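Local coordinates for protein LipS lipolytic enzyme (Unidentified, PDB 4FBL) that probably hydrolyses lipid esters, as a thermostable lipase of the alpha/beta-hydrolase fold with a serine nucleophile, at residues Tyr79-Thr83 with Trp114-Cys119; Gly73-Tyr79 with Ser274-Arg279; Arg51-Ser57 with Cys119-Thr125; Arg85-His89 with Asp103-Ile108; Val135-Gln140 with Leu213-Cys219. All coordinates share one frame. Numbering follows the deposited sequence.

Interactions 1, 2 and 3 lie in the half of the central sheet that holds strands 80-83, 52-57 and 121-127. Interaction 3 is the sheet's own fabric, a parallel strand pair bonded through the backbone; interaction 1 packs helix 101-118 on one face, and interaction 2 joins two helices that cover the other, both through mainly apolar groups. Interaction 1 is buried, interaction 2 only partly. Helix 101-118 serves interactions 1 and 4 at opposite ends: its C-terminal turn packs on strand 80-83, its earlier part binds loop 85-89 through an aspartate and a tryptophan near the ligand pocket. Interaction 5, also buried, touches interaction 4 through W136 and adds an arginine and a water at a helix end.

Interaction 1. Residues Tyr79-Thr83 with Trp114-Cys119; sequences YTVAT and WLEERC
This is a buried helix-on-sheet contact: the last turn of helix 101-118 lies against strand 80-83, next to the edge strand 45-47 of the central sheet. The segment axes come within 9.1 Å and run almost antiparallel, at 172°, with A82 opposite L115 (CA to CA 7.0 Å). The strand is extended, so side chains alternate. T80 and A82 turn toward the helix, while V81 (t rotamer) turns away to meet F74 and A75 of helix 68-76 on the other face. Alanine suits A82 because a small group admits two large ones: its CB lies 3.8 Å from W114 CE3 and 3.9 Å from L115 CD2. W114 (chi1 t, chi2 95°) brings its six-membered ring up to the strand, CZ3 being 3.5 Å from both T80 CG2 and V81 O. The topology is a beta-alpha-beta crossover, as in alpha/beta hydrolases: helix 101-118 carries the chain from strand 80-83 to the parallel strand 121-127, with strand 52-57 between them. T80 (m rotamer) presents its methyl inward, CG2 also 3.9 Å from L115 CD2, and its OG1 bonds S50 O and G49 N. C119, with extended angles (phi/psi -148/150), sets SG 3.6 Å from T80 CB. R118 (chi1 m) leads its end away, its NH1 donating to W114 O at 3.1 Å and pairing weakly with E117 OE1 at 3.4 Å.

Interaction 2. Residues Gly73-Tyr79 with Ser274-Arg279; sequences GFARAGY and SLAFIR
Two helices that cover the same face of the central sheet of an alpha/beta-hydrolase fold meet here: the C-terminal end of helix 68-76 and the turn that follows it touch helix 267-279, near the end of the chain. F74 and L275 have the nearest CA atoms, 7.0 Å apart. G73, helical, brings its backbone close, with O 4.4 Å from L275 CD2. F74 (chi1 -58°, chi2 -45°) turns its ring edge to L275 CD2 (CD1, 3.7 Å) and S274 CB (CE1, 3.8 Å); I278 CD1 is also 3.8 Å from F74 CE1. The same ring rests on V54, V56 and V81 of the sheet, where a large flat apolar group fills the space between helix and strands. A77 adds a methyl, CB 3.8 Å from L275 CD2. G78 then ends the helix in a Schellman motif, with positive phi (107°), G78 N bonding A75 O at 2.8 Å and Y79 N bonding F74 O at 3.3 Å; only glycine accepts these angles easily. Y79, now extended (-70/149), points toward the other helix with chi1 m and chi2 -66°. Its CE2 presents the ring edge to L275 CD2 at 3.9 Å, and I278 CG2 lies 3.5 Å from its CZ. L275 (m, t) thus fits among F74, A77 and Y79, while at the exposed margin Y79 OH lies 3.9 Å from R279 CG.

Interaction 3. Residues Arg51-Ser57 with Cys119-Thr125; sequences RIGVLVS and CDVLFMT
I52, V54 and V56 pair with V121, F123 and T125 on one face of the sheet, a largely apolar row: I52 CG2 meets the ring edge of F123 at CE1 (3.7 Å) and I52 CG1 lies 4.0 Å from V121 CB; T125 OG1 bonds M149 O. The other face carries L55, L122 and M124, with L55 CB 4.0 Å from M124 CG. Beta-branched residues suit these extended strands. G53, opposite L122, must be small: a CB would clash with C119 SG. Strands 52-57 and 121-125 run parallel, 4.6 Å apart, crossing at -22°. Backbone bonds zigzag across: G53 N to V121 O, F123 N to G53 O and L55 N to F123 O at 2.9 Å, then T125 N to L55 O and S57 N to T125 O at 3.0 Å. At the exposed start, R51 O accepts D120 N at 2.8 Å and V121 N weakly at 3.4 Å. In this alpha/beta-hydrolase sheet, strand 80-83 lies beyond 52-57, helix 101-118 packs on L55, and helix 129-140 covers M124.

Interaction 4. Residues Arg85-His89 with Asp103-Ile108; sequences RLTGH and DWTADI
D107 OD2 accepts two hydrogen bonds from one residue of the loop, from T87 OG1 at 2.7 Å and from T87 N at 3.0 Å with a nearly straight angle of 173°. An m rotamer (chi1 -65°, chi2 -42°) brings this carboxylate out of helix 101-118 toward the loop, and T87 (chi1 m) offers its hydroxyl beside its own amide. One turn earlier, W104 NE1 donates to T87 O at 3.0 Å, so both backbone polar atoms of T87 are held by the helix. The loop is a type II beta turn from L86 to H89, closed by H89 N to L86 O at 3.0 Å; G88 takes the positive phi (77°) that glycine allows. R85 NH1 reaches back to H89 O at 2.9 Å. Packing surrounds these bonds. D103 CB lies 3.8 Å from T87 OG1, while its own OD2 is bonded to T100 N. L86 CB rests 3.9 Å from W104 CD1, and L86 CD2 is 4.2 Å from I108 CD1. H89 (chi1 m) turns its ring edge toward the face of the W104 five-membered ring, an offset edge-to-face pair with centroids 5.3 Å apart and planes at 74°. The H89 side chain lies about 7 Å from the bound spermidine, behind the pocket residues and not in contact with it; H89 ND1 bonds G62 O, which ties the turn to G59, F60, T61 and G62, all residues of the spermidine pocket in this alpha/beta-hydrolase fold.

Interaction 5. Residues Val135-Gln140 with Leu213-Cys219; sequences VWAAGQ and LLPRVKC
G139, in the last turn of helix 129-140, makes the hollow where segment 213-219 settles. G139 CA lies 4.5 Å from V217 CA; glycine is needed because a CB would clash with L213 CB. V217 CG2 fills the shallow groove along the helix, 3.8 Å from G139 N and 3.9 Å from V135 O, while V217 CG1 meets A138 CB at 4.0 Å; C219 SG is equally far from A138 CB. L213 (m, t) forms a knob on the other side, its CD1 3.5 Å from W136 CD1, and L214, although its CA-to-CB bond points away, returns CD2 to within 3.7 Å of V135 CG1. The incoming backbone leaves helix 200-213 through a 3-10 turn, 214-216, with R216 N bonded to L213 O (2.8 Å) and V217 N to L214 O (3.0 Å), then extends at V217 (-76/122) toward strand 221-226. In this alpha/beta hydrolase, helix 129-140 follows strand 121-127 and the turn at S128, probably the nucleophile elbow; L127 and S128 belong to the spermidine pocket. The outer side faces the second subunit, where Q140 NE2 bonds A164 O of that copy. Carbonyls of a final helical turn lack the next turn's amides but find other donors: R216 NH1 gives G139 O a 2.7 Å bond, and a water donates to A138 O (2.8 Å) while accepting from K218 N (2.9 Å), so apolar fit and polar need are met together.

Interaction 1. Residues Tyr79-Thr83 with Trp114-Cys119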
# COMPACT_ATOMS: atom_id res chain seq x y z
N TYR C 79 10.08 23.87 23.48
CA TYR C 79 10.39 23.43 22.09
C TYR C 79 9.56 24.20 21.05
O TYR C 79 8.49 24.57 21.38
CB TYR C 79 10.12 21.89 21.94
CG TYR C 79 11.07 21.10 22.86
CD1 TYR C 79 12.44 21.10 22.63
CD2 TYR C 79 10.59 20.46 24.01
CE1 TYR C 79 13.35 20.47 23.51
CE2 TYR C 79 11.50 19.77 24.89
CZ TYR C 79 12.85 19.81 24.63
OH TYR C 79 13.71 19.10 25.45
N THR C 80 10.07 24.43 19.86
CA THR C 80 9.23 24.80 18.68
C THR C 80 8.38 23.54 18.30
O THR C 80 8.90 22.40 18.41
CB THR C 80 10.14 25.26 17.53
OG1 THR C 80 10.86 26.45 17.95
CG2 THR C 80 9.37 25.61 16.25
N VAL C 81 7.08 23.76 17.99
CA VAL C 81 6.07 22.70 17.82
C VAL C 81 5.26 22.97 16.55
O VAL C 81 4.76 24.11 16.37
CB VAL C 81 5.10 22.52 19.03
CG1 VAL C 81 4.16 21.31 18.78
CG2 VAL C 81 5.86 22.20 20.36
N ALA C 82 5.17 21.98 15.65
CA ALA C 82 4.20 22.03 14.51
C ALA C 82 3.30 20.80 14.65
O ALA C 82 3.80 19.65 14.54
CB ALA C 82 4.92 22.00 13.14
N THR C 83 1.98 21.05 14.83
CA THR C 83 0.98 20.02 14.92
C THR C 83 0.01 20.34 13.79
O THR C 83 -0.96 21.04 14.01
CB THR C 83 0.22 20.06 16.25
OG1 THR C 83 1.22 20.06 17.26
CG2 THR C 83 -0.65 18.78 16.42
N TRP C 114 8.69 24.16 7.75
CA TRP C 114 8.36 25.25 8.69
C TRP C 114 9.28 25.13 9.93
O TRP C 114 9.81 26.16 10.42
CB TRP C 114 6.88 25.17 9.07
CG TRP C 114 6.39 26.21 10.04
CD1 TRP C 114 5.79 27.40 9.72
CD2 TRP C 114 6.42 26.14 11.50
NE1 TRP C 114 5.45 28.08 10.89
CE2 TRP C 114 5.83 27.35 11.99
CE3 TRP C 114 6.92 25.19 12.44
CZ2 TRP C 114 5.67 27.61 13.38
CZ3 TRP C 114 6.80 25.46 13.84
CH2 TRP C 114 6.19 26.67 14.30
N LEU C 115 9.49 23.89 10.39
CA LEU C 115 10.36 23.63 11.53
C LEU C 115 11.80 23.91 11.18
O LEU C 115 12.48 24.46 11.99
CB LEU C 115 10.24 22.17 12.01
CG LEU C 115 8.98 21.77 12.68
CD1 LEU C 115 8.93 20.27 12.91
CD2 LEU C 115 8.72 22.47 14.01
N GLU C 116 12.25 23.59 9.99
CA GLU C 116 13.63 23.81 9.61
C GLU C 116 13.98 25.31 9.47
O GLU C 116 15.07 25.70 9.75
CB GLU C 116 13.97 23.10 8.32
CG GLU C 116 14.36 21.70 8.52
CD GLU C 116 13.97 20.86 7.33
OE1 GLU C 116 13.97 19.63 7.46
OE2 GLU C 116 13.64 21.41 6.26
N GLU C 117 13.04 26.13 9.02
CA GLU C 117 13.19 27.58 9.15
C GLU C 117 13.51 28.07 10.58
O GLU C 117 14.27 28.99 10.74
CB GLU C 117 11.92 28.27 8.60
CG GLU C 117 11.87 28.26 7.04
CD GLU C 117 10.49 28.69 6.44
OE1 GLU C 117 9.52 29.05 7.12
OE2 GLU C 117 10.36 28.69 5.23
N ARG C 118 12.91 27.49 11.60
CA ARG C 118 13.03 27.88 12.96
C ARG C 118 13.97 27.05 13.91
O ARG C 118 14.08 27.40 15.09
CB ARG C 118 11.61 27.90 13.57
CG ARG C 118 10.71 28.91 12.78
CD ARG C 118 9.24 28.67 13.05
NE ARG C 118 8.45 29.77 12.56
CZ ARG C 118 8.13 29.92 11.27
NH1 ARG C 118 8.54 29.03 10.38
NH2 ARG C 118 7.43 30.98 10.86
N CYS C 119 14.58 25.98 13.43
CA CYS C 119 15.17 24.93 14.29
C CYS C 119 16.35 24.30 13.65
O CYS C 119 16.42 24.13 12.48
CB CYS C 119 14.14 23.79 14.53
SG CYS C 119 12.78 24.41 15.30

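Interaction 2. Residues Gly73-Tyr79 with Ser274-Arg279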
# COMPACT_ATOMS: atom_id res chain seq x y z
N GLY C 73 2.16 20.15 25.98
CA GLY C 73 3.31 19.70 26.74
C GLY C 73 4.67 20.03 26.15
O GLY C 73 5.51 20.56 26.88
N PHE C 74 4.95 19.72 24.87
CA PHE C 74 6.22 20.05 24.28
C PHE C 74 6.37 21.57 24.17
O PHE C 74 7.48 22.07 24.27
CB PHE C 74 6.39 19.49 22.82
CG PHE C 74 6.26 17.97 22.70
CD1 PHE C 74 6.89 17.10 23.63
CD2 PHE C 74 5.49 17.42 21.63
CE1 PHE C 74 6.78 15.73 23.53
CE2 PHE C 74 5.34 16.01 21.51
CZ PHE C 74 6.04 15.13 22.46
N ALA C 75 5.30 22.30 23.82
CA ALA C 75 5.42 23.77 23.77
C ALA C 75 5.72 24.42 25.18
O ALA C 75 6.60 25.29 25.27
CB ALA C 75 4.26 24.45 23.09
N ARG C 76 5.04 23.98 26.24
CA ARG C 76 5.39 24.46 27.59
C ARG C 76 6.80 24.11 27.99
O ARG C 76 7.37 24.79 28.82
CB ARG C 76 4.51 23.89 28.65
CG ARG C 76 3.15 24.31 28.45
CD ARG C 76 2.43 24.00 29.67
NE ARG C 76 1.09 24.27 29.25
CZ ARG C 76 0.22 23.32 28.93
NH1 ARG C 76 0.56 22.01 29.03
NH2 ARG C 76 -0.97 23.71 28.51
N ALA C 77 7.38 23.05 27.41
CA ALA C 77 8.75 22.77 27.77
C ALA C 77 9.69 23.66 26.97
O ALA C 77 10.89 23.68 27.21
CB ALA C 77 9.05 21.32 27.63
N GLY C 78 9.18 24.46 26.03
CA GLY C 78 10.07 25.41 25.37
C GLY C 78 10.45 25.08 23.95
O GLY C 78 11.03 25.88 23.25
N TYR C 79 10.08 23.87 23.48
CA TYR C 79 10.39 23.43 22.09
C TYR C 79 9.56 24.20 21.05
O TYR C 79 8.49 24.57 21.38
CB TYR C 79 10.12 21.89 21.94
CG TYR C 79 11.07 21.10 22.86
CD1 TYR C 79 12.44 21.10 22.63
CD2 TYR C 79 10.59 20.46 24.01
CE1 TYR C 79 13.35 20.47 23.51
CE2 TYR C 79 11.50 19.77 24.89
CZ TYR C 79 12.85 19.81 24.63
OH TYR C 79 13.71 19.10 25.45
N SER C 274 8.37 10.91 26.31
CA SER C 274 8.70 11.55 25.03
C SER C 274 9.57 12.75 25.33
O SER C 274 10.55 12.97 24.64
CB SER C 274 7.46 12.02 24.21
OG SER C 274 6.64 10.85 23.93
N LEU C 275 9.22 13.55 26.35
CA LEU C 275 10.10 14.75 26.73
C LEU C 275 11.49 14.27 27.15
O LEU C 275 12.53 14.82 26.72
CB LEU C 275 9.44 15.49 27.91
CG LEU C 275 8.27 16.42 27.59
CD1 LEU C 275 7.53 16.89 28.88
CD2 LEU C 275 8.80 17.61 26.78
N ALA C 276 11.53 13.19 27.94
CA ALA C 276 12.82 12.60 28.38
C ALA C 276 13.71 12.15 27.16
O ALA C 276 14.97 12.34 27.09
CB ALA C 276 12.53 11.44 29.34
N PHE C 277 13.04 11.54 26.20
CA PHE C 277 13.65 11.05 25.00
C PHE C 277 14.23 12.19 24.15
O PHE C 277 15.37 12.10 23.63
CB PHE C 277 12.56 10.31 24.20
CG PHE C 277 13.03 9.80 22.81
CD1 PHE C 277 13.88 8.68 22.70
CD2 PHE C 277 12.66 10.46 21.65
CE1 PHE C 277 14.30 8.23 21.40
CE2 PHE C 277 13.12 10.05 20.37
CZ PHE C 277 13.87 8.95 20.24
N ILE C 278 13.45 13.24 23.95
CA ILE C 278 13.96 14.43 23.32
C ILE C 278 15.18 15.05 23.99
O ILE C 278 16.16 15.37 23.26
CB ILE C 278 12.87 15.55 23.22
CG1 ILE C 278 11.77 15.13 22.22
CG2 ILE C 278 13.45 16.90 22.78
CD1 ILE C 278 10.38 15.96 22.40
N ARG C 279 15.13 15.27 25.32
CA ARG C 279 16.32 15.83 26.07
C ARG C 279 17.56 14.98 25.96
O ARG C 279 18.71 15.44 26.16
CB ARG C 279 16.07 15.75 27.60
CG ARG C 279 15.20 16.71 28.21
CD ARG C 279 15.52 16.75 29.79
NE ARG C 279 15.17 15.51 30.53
CZ ARG C 279 13.90 15.09 30.75
NH1 ARG C 279 12.79 15.74 30.28
NH2 ARG C 279 13.75 13.97 31.43

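Interaction 3. Residues Arg51-Ser57 with Cys119-Thr125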
# COMPACT_ATOMS: atom_id res chain seq x y z
N ARG C 51 15.60 26.25 19.36
CA ARG C 51 16.26 25.67 18.25
C ARG C 51 15.98 24.16 18.12
O ARG C 51 16.35 23.56 17.16
CB ARG C 51 17.73 25.93 18.39
CG ARG C 51 18.37 25.49 19.72
CD ARG C 51 19.72 26.16 19.94
NE ARG C 51 20.56 25.54 20.96
CZ ARG C 51 20.80 26.04 22.16
NH1 ARG C 51 20.27 27.18 22.49
NH2 ARG C 51 21.56 25.40 23.02
N ILE C 52 15.32 23.56 19.08
CA ILE C 52 14.93 22.13 18.92
C ILE C 52 13.41 22.06 18.63
O ILE C 52 12.64 22.66 19.36
CB ILE C 52 15.28 21.35 20.15
CG1 ILE C 52 16.84 21.34 20.33
CG2 ILE C 52 14.80 19.81 20.00
CD1 ILE C 52 17.22 20.88 21.77
N GLY C 53 13.01 21.37 17.56
CA GLY C 53 11.56 21.38 17.19
C GLY C 53 10.92 19.98 17.08
O GLY C 53 11.63 19.00 16.88
N VAL C 54 9.61 19.90 17.26
CA VAL C 54 8.89 18.60 17.26
C VAL C 54 7.73 18.74 16.27
O VAL C 54 6.90 19.68 16.41
CB VAL C 54 8.28 18.21 18.65
CG1 VAL C 54 7.77 16.74 18.66
CG2 VAL C 54 9.32 18.43 19.78
N LEU C 55 7.63 17.76 15.35
CA LEU C 55 6.54 17.70 14.39
C LEU C 55 5.60 16.67 14.99
O LEU C 55 6.04 15.57 15.33
CB LEU C 55 7.12 17.22 13.04
CG LEU C 55 6.29 17.62 11.80
CD1 LEU C 55 7.08 17.25 10.52
CD2 LEU C 55 4.94 16.90 11.73
N VAL C 56 4.31 17.03 15.16
CA VAL C 56 3.33 16.17 15.79
C VAL C 56 2.20 15.86 14.85
O VAL C 56 1.50 16.78 14.45
CB VAL C 56 2.73 16.81 17.08
CG1 VAL C 56 1.84 15.78 17.79
CG2 VAL C 56 3.87 17.31 18.01
N SER C 57 1.99 14.57 14.51
CA SER C 57 1.01 14.28 13.45
C SER C 57 -0.20 13.49 13.97
O SER C 57 -0.01 12.42 14.56
CB SER C 57 1.68 13.42 12.34
OG SER C 57 0.67 13.19 11.35
N CYS C 119 14.58 25.98 13.43
CA CYS C 119 15.17 24.93 14.29
C CYS C 119 16.35 24.30 13.65
O CYS C 119 16.42 24.13 12.48
CB CYS C 119 14.14 23.79 14.53
SG CYS C 119 12.78 24.41 15.30
N ASP C 120 17.27 23.84 14.50
CA ASP C 120 18.44 23.07 14.07
C ASP C 120 18.29 21.55 14.19
O ASP C 120 19.06 20.85 13.67
CB ASP C 120 19.63 23.44 15.07
CG ASP C 120 20.05 24.91 14.95
OD1 ASP C 120 19.92 25.44 13.80
OD2 ASP C 120 20.47 25.55 15.97
N VAL C 121 17.41 21.10 15.06
CA VAL C 121 17.24 19.67 15.42
C VAL C 121 15.74 19.39 15.31
O VAL C 121 14.96 20.21 15.77
CB VAL C 121 17.65 19.47 16.92
CG1 VAL C 121 17.70 18.01 17.32
CG2 VAL C 121 18.97 20.13 17.14
N LEU C 122 15.35 18.24 14.72
CA LEU C 122 13.94 17.92 14.60
C LEU C 122 13.64 16.60 15.20
O LEU C 122 14.42 15.69 15.05
CB LEU C 122 13.61 17.86 13.10
CG LEU C 122 13.25 19.18 12.38
CD1 LEU C 122 14.27 20.34 12.31
CD2 LEU C 122 12.60 18.87 10.97
N PHE C 123 12.47 16.47 15.84
CA PHE C 123 11.91 15.15 16.19
C PHE C 123 10.51 15.00 15.55
O PHE C 123 9.88 15.99 15.24
CB PHE C 123 11.76 14.96 17.71
CG PHE C 123 13.08 14.92 18.45
CD1 PHE C 123 13.81 16.12 18.64
CD2 PHE C 123 13.64 13.70 18.90
CE1 PHE C 123 15.01 16.15 19.29
CE2 PHE C 123 14.92 13.73 19.57
CZ PHE C 123 15.55 15.01 19.76
N MET C 124 10.00 13.77 15.47
CA MET C 124 8.64 13.64 14.98
C MET C 124 7.99 12.52 15.77
O MET C 124 8.63 11.54 16.16
CB MET C 124 8.64 13.39 13.43
CG MET C 124 7.13 13.18 12.95
SD MET C 124 7.17 13.16 11.14
CE MET C 124 5.39 12.84 10.86
N THR C 125 6.71 12.71 16.03
CA THR C 125 5.92 11.76 16.73
C THR C 125 4.58 11.76 16.05
O THR C 125 4.19 12.75 15.43
CB THR C 125 5.79 12.12 18.28
OG1 THR C 125 5.03 11.10 19.00
CG2 THR C 125 5.11 13.46 18.47

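Interaction 4. Residues Arg85-His89 with Asp103-Ile108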
# COMPACT_ATOMS: atom_id res chain seq x y z
N ARG C 85 -2.86 20.25 10.65
CA ARG C 85 -4.18 19.72 10.40
C ARG C 85 -4.03 19.05 9.00
O ARG C 85 -3.82 19.73 8.00
CB ARG C 85 -5.25 20.84 10.34
CG ARG C 85 -6.67 20.25 10.20
CD ARG C 85 -7.75 21.42 10.15
NE ARG C 85 -7.39 22.41 9.13
CZ ARG C 85 -7.61 22.28 7.83
NH1 ARG C 85 -8.12 21.16 7.30
NH2 ARG C 85 -7.29 23.29 7.07
N LEU C 86 -4.15 17.72 8.94
CA LEU C 86 -3.99 17.10 7.57
C LEU C 86 -5.08 17.55 6.60
O LEU C 86 -6.19 17.87 7.01
CB LEU C 86 -3.96 15.59 7.65
CG LEU C 86 -2.81 15.10 8.52
CD1 LEU C 86 -2.81 13.53 8.70
CD2 LEU C 86 -1.41 15.66 8.05
N THR C 87 -4.75 17.60 5.31
CA THR C 87 -5.70 17.92 4.26
C THR C 87 -7.01 17.11 4.40
O THR C 87 -6.98 15.89 4.60
CB THR C 87 -5.05 17.60 2.87
OG1 THR C 87 -3.76 18.27 2.83
CG2 THR C 87 -6.00 18.04 1.64
N GLY C 88 -8.16 17.79 4.26
CA GLY C 88 -9.41 17.07 4.34
C GLY C 88 -9.87 16.69 5.71
O GLY C 88 -10.97 16.09 5.84
N HIS C 89 -9.05 16.98 6.76
CA HIS C 89 -9.41 16.64 8.16
C HIS C 89 -9.88 17.87 8.99
O HIS C 89 -9.45 19.06 8.70
CB HIS C 89 -8.28 15.91 8.92
CG HIS C 89 -7.90 14.62 8.30
ND1 HIS C 89 -8.12 13.41 8.92
CD2 HIS C 89 -7.43 14.34 7.07
CE1 HIS C 89 -7.73 12.43 8.12
NE2 HIS C 89 -7.29 12.97 7.01
N ASP C 103 -1.32 14.31 -0.79
CA ASP C 103 -1.65 15.44 0.07
C ASP C 103 -1.00 15.26 1.45
O ASP C 103 -0.40 16.18 1.94
CB ASP C 103 -3.18 15.55 0.30
CG ASP C 103 -3.97 15.88 -1.02
OD1 ASP C 103 -3.42 16.48 -1.93
OD2 ASP C 103 -5.14 15.54 -1.16
N TRP C 104 -1.16 14.12 2.10
CA TRP C 104 -0.75 14.01 3.49
C TRP C 104 0.76 13.98 3.67
O TRP C 104 1.28 14.48 4.67
CB TRP C 104 -1.39 12.81 4.24
CG TRP C 104 -2.92 12.92 4.15
CD1 TRP C 104 -3.66 14.06 4.08
CD2 TRP C 104 -3.86 11.83 3.99
NE1 TRP C 104 -5.01 13.79 3.94
CE2 TRP C 104 -5.17 12.42 3.86
CE3 TRP C 104 -3.72 10.43 3.88
CZ2 TRP C 104 -6.33 11.67 3.68
CZ3 TRP C 104 -4.91 9.63 3.69
CH2 TRP C 104 -6.19 10.27 3.64
N THR C 105 1.45 13.37 2.74
CA THR C 105 2.92 13.38 2.84
C THR C 105 3.42 14.81 2.52
O THR C 105 4.43 15.28 3.10
CB THR C 105 3.57 12.34 1.89
OG1 THR C 105 2.98 12.38 0.56
CG2 THR C 105 3.48 10.95 2.48
N ALA C 106 2.76 15.51 1.59
CA ALA C 106 3.11 16.91 1.34
C ALA C 106 2.81 17.78 2.58
O ALA C 106 3.56 18.78 2.84
CB ALA C 106 2.41 17.52 0.05
N ASP C 107 1.79 17.42 3.38
CA ASP C 107 1.55 18.20 4.59
C ASP C 107 2.72 18.03 5.57
O ASP C 107 3.12 19.00 6.24
CB ASP C 107 0.27 17.82 5.33
CG ASP C 107 -1.01 18.13 4.51
OD1 ASP C 107 -1.09 19.18 3.88
OD2 ASP C 107 -1.90 17.28 4.48
N ILE C 108 3.22 16.81 5.69
CA ILE C 108 4.36 16.50 6.59
C ILE C 108 5.63 17.19 6.10
O ILE C 108 6.34 17.76 6.90
CB ILE C 108 4.58 15.05 6.64
CG1 ILE C 108 3.30 14.37 7.17
CG2 ILE C 108 5.84 14.70 7.51
CD1 ILE C 108 2.68 14.91 8.61

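Interaction 5. Residues Val135-Gln140 with Leu213-Cys219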
# COMPACT_ATOMS: atom_id res chain seq x y z
N VAL C 135 7.28 7.19 10.73
CA VAL C 135 8.16 6.17 10.15
C VAL C 135 8.48 6.53 8.71
O VAL C 135 9.61 6.44 8.31
CB VAL C 135 7.60 4.78 10.24
CG1 VAL C 135 8.54 3.76 9.46
CG2 VAL C 135 7.52 4.35 11.69
N TRP C 136 7.51 6.97 7.93
CA TRP C 136 7.77 7.32 6.55
C TRP C 136 8.78 8.46 6.49
O TRP C 136 9.69 8.43 5.62
CB TRP C 136 6.47 7.75 5.79
CG TRP C 136 6.76 8.38 4.50
CD1 TRP C 136 7.00 7.75 3.26
CD2 TRP C 136 6.83 9.79 4.24
NE1 TRP C 136 7.27 8.69 2.29
CE2 TRP C 136 7.16 9.95 2.85
CE3 TRP C 136 6.64 10.93 5.04
CZ2 TRP C 136 7.35 11.22 2.24
CZ3 TRP C 136 6.83 12.19 4.44
CH2 TRP C 136 7.17 12.32 3.04
N ALA C 137 8.61 9.50 7.34
CA ALA C 137 9.53 10.66 7.13
C ALA C 137 10.99 10.33 7.60
O ALA C 137 11.93 10.78 6.96
CB ALA C 137 9.02 11.92 7.88
N ALA C 138 11.16 9.53 8.65
CA ALA C 138 12.47 9.12 9.12
C ALA C 138 13.20 8.17 8.12
O ALA C 138 14.45 8.13 8.12
CB ALA C 138 12.39 8.46 10.52
N GLY C 139 12.42 7.41 7.31
CA GLY C 139 12.96 6.53 6.24
C GLY C 139 13.24 7.28 4.94
O GLY C 139 14.21 7.01 4.18
N GLN C 140 12.41 8.28 4.70
CA GLN C 140 12.44 9.07 3.46
C GLN C 140 13.57 10.09 3.52
O GLN C 140 14.21 10.36 2.44
CB GLN C 140 11.14 9.83 3.25
CG GLN C 140 11.12 10.73 2.06
CD GLN C 140 11.19 9.91 0.69
OE1 GLN C 140 10.21 9.39 0.25
NE2 GLN C 140 12.36 9.83 0.09
N LEU C 213 10.09 1.18 3.89
CA LEU C 213 11.21 2.03 4.34
C LEU C 213 11.93 1.67 5.67
O LEU C 213 13.02 2.19 5.94
CB LEU C 213 10.71 3.44 4.48
CG LEU C 213 10.37 4.13 3.20
CD1 LEU C 213 9.69 5.55 3.43
CD2 LEU C 213 11.65 4.37 2.39
N LEU C 214 11.34 0.81 6.50
CA LEU C 214 11.87 0.55 7.79
C LEU C 214 13.42 0.38 7.87
O LEU C 214 14.03 0.96 8.75
CB LEU C 214 11.17 -0.66 8.40
CG LEU C 214 9.78 -0.44 9.06
CD1 LEU C 214 9.02 -1.79 9.36
CD2 LEU C 214 9.88 0.37 10.33
N PRO C 215 14.07 -0.44 6.99
CA PRO C 215 15.54 -0.67 7.05
C PRO C 215 16.30 0.67 6.92
O PRO C 215 17.39 0.86 7.44
CB PRO C 215 15.79 -1.56 5.78
CG PRO C 215 14.46 -2.41 5.76
CD PRO C 215 13.44 -1.26 5.93
N ARG C 216 15.72 1.64 6.26
CA ARG C 216 16.32 2.96 6.14
C ARG C 216 16.21 3.89 7.32
O ARG C 216 16.92 4.92 7.38
CB ARG C 216 15.69 3.67 5.00
CG ARG C 216 16.24 3.38 3.63
CD ARG C 216 15.28 4.14 2.78
NE ARG C 216 15.88 4.62 1.57
CZ ARG C 216 16.07 5.88 1.19
NH1 ARG C 216 15.74 6.95 1.91
NH2 ARG C 216 16.62 6.02 -0.00
N VAL C 217 15.35 3.57 8.27
CA VAL C 217 15.22 4.42 9.49
C VAL C 217 16.42 4.14 10.39
O VAL C 217 16.60 2.99 10.75
CB VAL C 217 13.96 4.10 10.32
CG1 VAL C 217 13.96 4.95 11.58
CG2 VAL C 217 12.69 4.34 9.48
N LYS C 218 17.20 5.18 10.71
CA LYS C 218 18.47 5.03 11.44
C LYS C 218 18.44 5.87 12.71
O LYS C 218 19.25 5.66 13.54
CB LYS C 218 19.70 5.57 10.61
CG LYS C 218 20.24 4.66 9.44
CD LYS C 218 21.13 3.39 9.89
CE LYS C 218 21.51 2.41 8.71
NZ LYS C 218 20.30 2.09 7.83
N CYS C 219 17.60 6.91 12.81
CA CYS C 219 17.66 7.72 14.03
C CYS C 219 17.16 6.95 15.26
O CYS C 219 16.44 5.98 15.13
CB CYS C 219 16.83 9.02 13.87
SG CYS C 219 15.03 8.71 13.53
O HOH W 1 16.38 7.93 10.20